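PDB 3MVG: ribosome inactivating type 1 protein from Iris hollandica, which belongs to the single-chain (type 1) ribosome-inactivating proteins, known mainly from plants, with a mixed beta sheet packed against a largely helical region. Local coordinates for residues T9-S17 with V172-I183. Numbering follows the deposited sequence.
Sequences TGTTRRSYS and VTNNIIDQVTPI
Asp178 reaches the first turn of helix 13-27 and takes the amide of Arg13: Arg13 N to Asp178 OD2 is 2.8 Å, with an N-H...O angle of 164°. The amide meets the anti side of the carboxylate, tilted out of its plane. A water bonded to Asp178 OD2 accepts from Arg14 N, so OD2 serves one amide directly and a second through water, and probably stabilises the positive dipole end of the helix. Asp178 CG sits between its backbone N and carbonyl carbon (chi1 62°), which turns the carboxylate onto that turn. Thr12 and Ser15 complete the cap as a reciprocal capping box, Ser15 N to Thr12 OG1 and Thr12 N to Ser15 OG both 3.0 Å.

The Arg13 side chain, bent at chi3, lies across 173-178. Its salt bridge to Asp178 is weak, Arg13 NE to Asp178 OD1 being 3.4 Å; OD1 lies at the guanidinium edge although the two planes are 70° apart. Ile176 O instead stands over the centre of one face, 2.9 Å above the plane; the angles from NE and NH2 are too poor for hydrogen bonds. In-plane waters link NH1 to Asn174 O and, through a weak bond at NH2, the guanidinium to Gln179 N.

Apolar packing flanks this polar cluster. Val172 CG1 lies over the Tyr16 ring in a CH-pi contact, 4.0 Å from its centroid, while Thr173 CG2 approaches the ring edge. Ile176 CD1 touches Thr11 CG2 at 3.9 Å, and Ile183 CD1 lies against Thr12 CG2.

Tyr16 OH bonds Leu158 O of helix 146-164, Ser17 OG bonds Glu169 of helix 166-173, and Ile126 of helix 126-138 packs on Thr11 and Ile176. The contact thus joins the start of helix 13-27 to the end of helix 166-173, strand 176-177 and the loop that leads on to strand 184-185.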
ATOM      1  N   THR A   9      17.852  -1.478  11.332  0.50 12.19           N
ATOM      2  CA  THR A   9      18.986  -1.960  10.540  0.50 12.09           C
ATOM      3  C   THR A   9      18.534  -2.945   9.467  0.50 12.57           C
ATOM      4  O   THR A   9      17.883  -3.945   9.766  0.50 12.71           O
ATOM      5  CB  THR A   9      20.058  -2.593  11.451  0.50 11.91           C
ATOM      6  OG1 THR A   9      20.623  -1.568  12.282  0.50 10.43           O
ATOM      7  CG2 THR A   9      21.169  -3.269  10.634  0.50 12.08           C
ATOM      8  N   GLY A  10      18.849  -2.631   8.211  1.00 13.08           N
ATOM      9  CA  GLY A  10      18.504  -3.507   7.100  1.00 13.59           C
ATOM     10  C   GLY A  10      17.053  -3.455   6.662  1.00 13.35           C
ATOM     11  O   GLY A  10      16.615  -4.315   5.904  1.00 14.30           O
ATOM     12  N   THR A  11      16.298  -2.458   7.124  1.00 12.97           N
ATOM     13  CA  THR A  11      14.871  -2.364   6.793  1.00 12.59           C
ATOM     14  C   THR A  11      14.616  -2.330   5.293  1.00 12.14           C
ATOM     15  O   THR A  11      15.231  -1.558   4.549  1.00 11.79           O
ATOM     16  CB  THR A  11      14.214  -1.133   7.449  1.00 12.40           C
ATOM     17  OG1 THR A  11      14.185  -1.323   8.867  1.00 13.54           O
ATOM     18  CG2 THR A  11      12.773  -0.936   6.972  1.00 12.34           C
ATOM     19  N   THR A  12      13.673  -3.167   4.877  1.00 11.84           N
ATOM     20  CA  THR A  12      13.163  -3.176   3.516  1.00 12.47           C
ATOM     21  C   THR A  12      11.645  -2.945   3.577  1.00 12.42           C
ATOM     22  O   THR A  12      11.051  -2.969   4.668  1.00 12.41           O
ATOM     23  CB  THR A  12      13.430  -4.536   2.846  1.00 12.30           C
ATOM     24  OG1 THR A  12      12.759  -5.555   3.593  1.00 13.83           O
ATOM     25  CG2 THR A  12      14.933  -4.846   2.774  1.00 13.04           C
ATOM     26  N   ARG A  13      11.020  -2.721   2.423  0.50 12.68           N
ATOM     27  CA  ARG A  13       9.563  -2.605   2.368  0.50 13.30           C
ATOM     28  C   ARG A  13       8.935  -3.857   2.977  0.50 13.43           C
ATOM     29  O   ARG A  13       8.009  -3.772   3.793  0.50 13.82           O
ATOM     30  CB  ARG A  13       9.079  -2.404   0.930  0.50 13.54           C
ATOM     31  CG  ARG A  13       9.666  -1.188   0.230  0.50 14.12           C
ATOM     32  CD  ARG A  13       9.146  -1.070  -1.208  0.50 16.01           C
ATOM     33  NE  ARG A  13      10.154  -0.547  -2.132  0.50 16.85           N
ATOM     34  CZ  ARG A  13      10.052   0.601  -2.797  0.50 17.06           C
ATOM     35  NH1 ARG A  13       8.978   1.366  -2.659  0.50 15.64           N
ATOM     36  NH2 ARG A  13      11.024   0.987  -3.611  0.50 18.38           N
ATOM     37  N   ARG A  14       9.472  -5.015   2.595  1.00 13.68           N
ATOM     38  CA  ARG A  14       8.976  -6.307   3.041  1.00 14.21           C
ATOM     39  C   ARG A  14       9.117  -6.500   4.549  1.00 13.60           C
ATOM     40  O   ARG A  14       8.180  -6.959   5.199  1.00 13.23           O
ATOM     41  CB  ARG A  14       9.725  -7.407   2.281  1.00 15.13           C
ATOM     42  CG  ARG A  14       9.057  -8.769   2.242  1.00 17.98           C
ATOM     43  CD  ARG A  14       9.854  -9.639   1.264  1.00 22.39           C
ATOM     44  NE  ARG A  14       9.224 -10.915   0.935  1.00 26.26           N
ATOM     45  CZ  ARG A  14       9.565 -12.086   1.467  1.00 26.79           C
ATOM     46  NH1 ARG A  14       8.932 -13.187   1.090  1.00 27.67           N
ATOM     47  NH2 ARG A  14      10.533 -12.160   2.377  1.00 27.64           N
ATOM     48  N   SER A  15      10.267  -6.142   5.122  1.00 12.71           N
ATOM     49  CA  SER A  15      10.469  -6.340   6.558  1.00 12.53           C
ATOM     50  C   SER A  15       9.561  -5.440   7.401  1.00 12.11           C
ATOM     51  O   SER A  15       9.052  -5.870   8.438  1.00 12.05           O
ATOM     52  CB  SER A  15      11.936  -6.204   6.985  1.00 12.50           C
ATOM     53  OG  SER A  15      12.403  -4.862   6.942  1.00 13.33           O
ATOM     54  N   TYR A  16       9.346  -4.212   6.944  1.00 11.71           N
ATOM     55  CA  TYR A  16       8.456  -3.301   7.655  1.00 11.39           C
ATOM     56  C   TYR A  16       7.014  -3.808   7.565  1.00 11.38           C
ATOM     57  O   TYR A  16       6.301  -3.871   8.567  1.00 11.35           O
ATOM     58  CB  TYR A  16       8.599  -1.881   7.108  1.00 11.17           C
ATOM     59  CG  TYR A  16       7.698  -0.896   7.813  1.00 10.27           C
ATOM     60  CD1 TYR A  16       7.942  -0.512   9.129  1.00 10.94           C
ATOM     61  CD2 TYR A  16       6.590  -0.366   7.168  1.00 10.36           C
ATOM     62  CE1 TYR A  16       7.095   0.390   9.783  1.00 10.70           C
ATOM     63  CE2 TYR A  16       5.743   0.533   7.805  1.00 10.05           C
ATOM     64  CZ  TYR A  16       6.006   0.907   9.104  1.00  9.94           C
ATOM     65  OH  TYR A  16       5.145   1.802   9.711  1.00 10.16           O
ATOM     66  N   SER A  17       6.587  -4.202   6.373  1.00 10.93           N
ATOM     67  CA  SER A  17       5.236  -4.729   6.204  1.00 11.42           C
ATOM     68  C   SER A  17       5.022  -6.042   6.958  1.00 10.69           C
ATOM     69  O   SER A  17       3.940  -6.261   7.517  1.00 10.81           O
ATOM     70  CB  SER A  17       4.927  -4.899   4.729  1.00 11.59           C
ATOM     71  OG  SER A  17       4.811  -3.635   4.124  1.00 13.97           O
ATOM     72  N   VAL A 172       4.694   4.918   4.006  1.00 11.17           N
ATOM     73  CA  VAL A 172       5.984   4.517   4.559  1.00 11.09           C
ATOM     74  C   VAL A 172       6.731   3.613   3.581  1.00 10.85           C
ATOM     75  O   VAL A 172       7.893   3.867   3.250  1.00 10.26           O
ATOM     76  CB  VAL A 172       5.822   3.823   5.939  1.00 11.39           C
ATOM     77  CG1 VAL A 172       7.177   3.453   6.518  1.00 12.26           C
ATOM     78  CG2 VAL A 172       5.085   4.734   6.903  1.00 12.94           C
ATOM     79  N   THR A 173       6.085   2.566   3.086  1.00 10.77           N
ATOM     80  CA  THR A 173       6.804   1.644   2.206  1.00 12.00           C
ATOM     81  C   THR A 173       7.170   2.286   0.868  1.00 11.46           C
ATOM     82  O   THR A 173       8.203   1.937   0.298  1.00 12.09           O
ATOM     83  CB  THR A 173       6.074   0.308   2.022  1.00 12.81           C
ATOM     84  OG1 THR A 173       4.793   0.555   1.460  1.00 13.91           O
ATOM     85  CG2 THR A 173       5.903  -0.403   3.363  1.00 13.79           C
ATOM     86  N   ASN A 174       6.387   3.254   0.401  1.00 11.19           N
ATOM     87  CA  ASN A 174       6.747   4.001  -0.814  1.00 11.64           C
ATOM     88  C   ASN A 174       8.036   4.811  -0.665  1.00 11.80           C
ATOM     89  O   ASN A 174       8.601   5.300  -1.646  1.00 13.83           O
ATOM     90  CB  ASN A 174       5.634   4.966  -1.192  1.00 11.32           C
ATOM     91  CG  ASN A 174       4.397   4.274  -1.754  1.00 11.20           C
ATOM     92  OD1 ASN A 174       4.394   3.075  -2.018  1.00 12.29           O
ATOM     93  ND2 ASN A 174       3.327   5.041  -1.908  1.00 12.03           N
ATOM     94  N   ASN A 175       8.476   4.979   0.575  1.00 11.18           N
ATOM     95  CA  ASN A 175       9.671   5.751   0.860  1.00 11.12           C
ATOM     96  C   ASN A 175      10.831   4.925   1.389  1.00 11.01           C
ATOM     97  O   ASN A 175      11.850   5.481   1.791  1.00 12.44           O
ATOM     98  CB  ASN A 175       9.304   6.919   1.764  1.00 11.31           C
ATOM     99  CG  ASN A 175       8.634   8.012   0.991  1.00 11.13           C
ATOM    100  OD1 ASN A 175       9.245   8.598   0.093  1.00 12.50           O
ATOM    101  ND2 ASN A 175       7.360   8.271   1.278  1.00 11.80           N
ATOM    102  N   ILE A 176      10.683   3.605   1.375  1.00 10.27           N
ATOM    103  CA  ILE A 176      11.799   2.710   1.635  1.00 10.72           C
ATOM    104  C   ILE A 176      12.318   2.265   0.276  1.00 11.13           C
ATOM    105  O   ILE A 176      11.686   1.467  -0.412  1.00 11.42           O
ATOM    106  CB  ILE A 176      11.379   1.501   2.500  1.00 10.62           C
ATOM    107  CG1 ILE A 176      10.883   1.972   3.878  1.00 11.21           C
ATOM    108  CG2 ILE A 176      12.534   0.499   2.616  1.00 11.12           C
ATOM    109  CD1 ILE A 176      10.148   0.902   4.675  1.00 11.66           C
ATOM    110  N   ILE A 177      13.462   2.814  -0.108  1.00 11.56           N
ATOM    111  CA  ILE A 177      13.974   2.654  -1.462  1.00 12.48           C
ATOM    112  C   ILE A 177      14.972   1.512  -1.414  1.00 12.89           C
ATOM    113  O   ILE A 177      16.190   1.726  -1.322  1.00 13.36           O
ATOM    114  CB  ILE A 177      14.627   3.955  -1.960  1.00 12.38           C
ATOM    115  CG1 ILE A 177      13.761   5.183  -1.628  1.00 12.62           C
ATOM    116  CG2 ILE A 177      14.940   3.863  -3.453  1.00 13.14           C
ATOM    117  CD1 ILE A 177      12.323   5.181  -2.181  1.00 13.09           C
ATOM    118  N   ASP A 178      14.456   0.289  -1.443  1.00 14.22           N
ATOM    119  CA  ASP A 178      15.281  -0.873  -1.162  1.00 15.72           C
ATOM    120  C   ASP A 178      15.795  -1.584  -2.406  1.00 17.53           C
ATOM    121  O   ASP A 178      16.394  -2.644  -2.300  1.00 18.30           O
ATOM    122  CB  ASP A 178      14.575  -1.843  -0.192  1.00 15.41           C
ATOM    123  CG  ASP A 178      13.285  -2.417  -0.751  1.00 15.99           C
ATOM    124  OD1 ASP A 178      13.030  -2.327  -1.975  1.00 18.14           O
ATOM    125  OD2 ASP A 178      12.515  -2.967   0.063  1.00 16.74           O
ATOM    126  N   GLN A 179      15.570  -0.989  -3.574  1.00 19.56           N
ATOM    127  CA  GLN A 179      16.126  -1.561  -4.802  1.00 21.93           C
ATOM    128  C   GLN A 179      17.445  -0.921  -5.224  1.00 22.59           C
ATOM    129  O   GLN A 179      18.031  -1.294  -6.245  1.00 23.29           O
ATOM    130  CB  GLN A 179      15.092  -1.596  -5.923  1.00 22.67           C
ATOM    131  CG  GLN A 179      13.933  -2.566  -5.636  1.00 24.96           C
ATOM    132  CD  GLN A 179      14.374  -3.945  -5.129  1.00 26.35           C
ATOM    133  OE1 GLN A 179      13.888  -4.424  -4.099  1.00 28.63           O
ATOM    134  NE2 GLN A 179      15.290  -4.584  -5.851  1.00 27.52           N
ATOM    135  N   VAL A 180      17.910   0.034  -4.425  1.00 22.77           N
ATOM    136  CA  VAL A 180      19.237   0.628  -4.595  1.00 23.00           C
ATOM    137  C   VAL A 180      20.153   0.136  -3.465  1.00 23.27           C
ATOM    138  O   VAL A 180      19.673  -0.309  -2.417  1.00 23.59           O
ATOM    139  CB  VAL A 180      19.171   2.182  -4.639  1.00 22.90           C
ATOM    140  CG1 VAL A 180      18.322   2.661  -5.828  1.00 23.64           C
ATOM    141  CG2 VAL A 180      18.637   2.752  -3.326  1.00 22.44           C
ATOM    142  N   THR A 181      21.467   0.192  -3.686  1.00 23.57           N
ATOM    143  CA  THR A 181      22.440  -0.193  -2.663  1.00 23.54           C
ATOM    144  C   THR A 181      23.457   0.937  -2.451  1.00 22.79           C
ATOM    145  O   THR A 181      24.084   1.387  -3.418  1.00 23.27           O
ATOM    146  CB  THR A 181      23.150  -1.525  -3.019  1.00 24.03           C
ATOM    147  OG1 THR A 181      22.167  -2.497  -3.394  1.00 25.52           O
ATOM    148  CG2 THR A 181      23.940  -2.061  -1.826  1.00 24.85           C
ATOM    149  N   PRO A 182      23.600   1.428  -1.201  1.00 21.63           N
ATOM    150  CA  PRO A 182      22.829   1.045  -0.007  1.00 20.28           C
ATOM    151  C   PRO A 182      21.353   1.436  -0.103  1.00 18.53           C
ATOM    152  O   PRO A 182      21.000   2.326  -0.874  1.00 18.27           O
ATOM    153  CB  PRO A 182      23.493   1.853   1.114  1.00 20.56           C
ATOM    154  CG  PRO A 182      24.120   3.009   0.424  1.00 21.73           C
ATOM    155  CD  PRO A 182      24.598   2.467  -0.884  1.00 21.81           C
ATOM    156  N   ILE A 183      20.514   0.769   0.690  1.00 16.84           N
ATOM    157  CA  ILE A 183      19.095   1.108   0.778  1.00 15.34           C
ATOM    158  C   ILE A 183      18.980   2.565   1.206  1.00 14.81           C
ATOM    159  O   ILE A 183      19.737   3.032   2.059  1.00 14.85           O
ATOM    160  CB  ILE A 183      18.361   0.185   1.780  1.00 15.04           C
ATOM    161  CG1 ILE A 183      18.399  -1.269   1.297  1.00 16.25           C
ATOM    162  CG2 ILE A 183      16.919   0.638   1.998  1.00 13.91           C
ATOM    163  CD1 ILE A 183      18.017  -2.295   2.347  1.00 18.07           C
TER
HETATM  164  O   HOH W   1       8.554   3.913  -3.943  1.00 15.44           O
HETATM  165  O   HOH W   2      13.332   0.903  -4.889  1.00 16.31           O
HETATM  166  O   HOH W   3      11.130  -5.220   0.049  1.00 14.38           O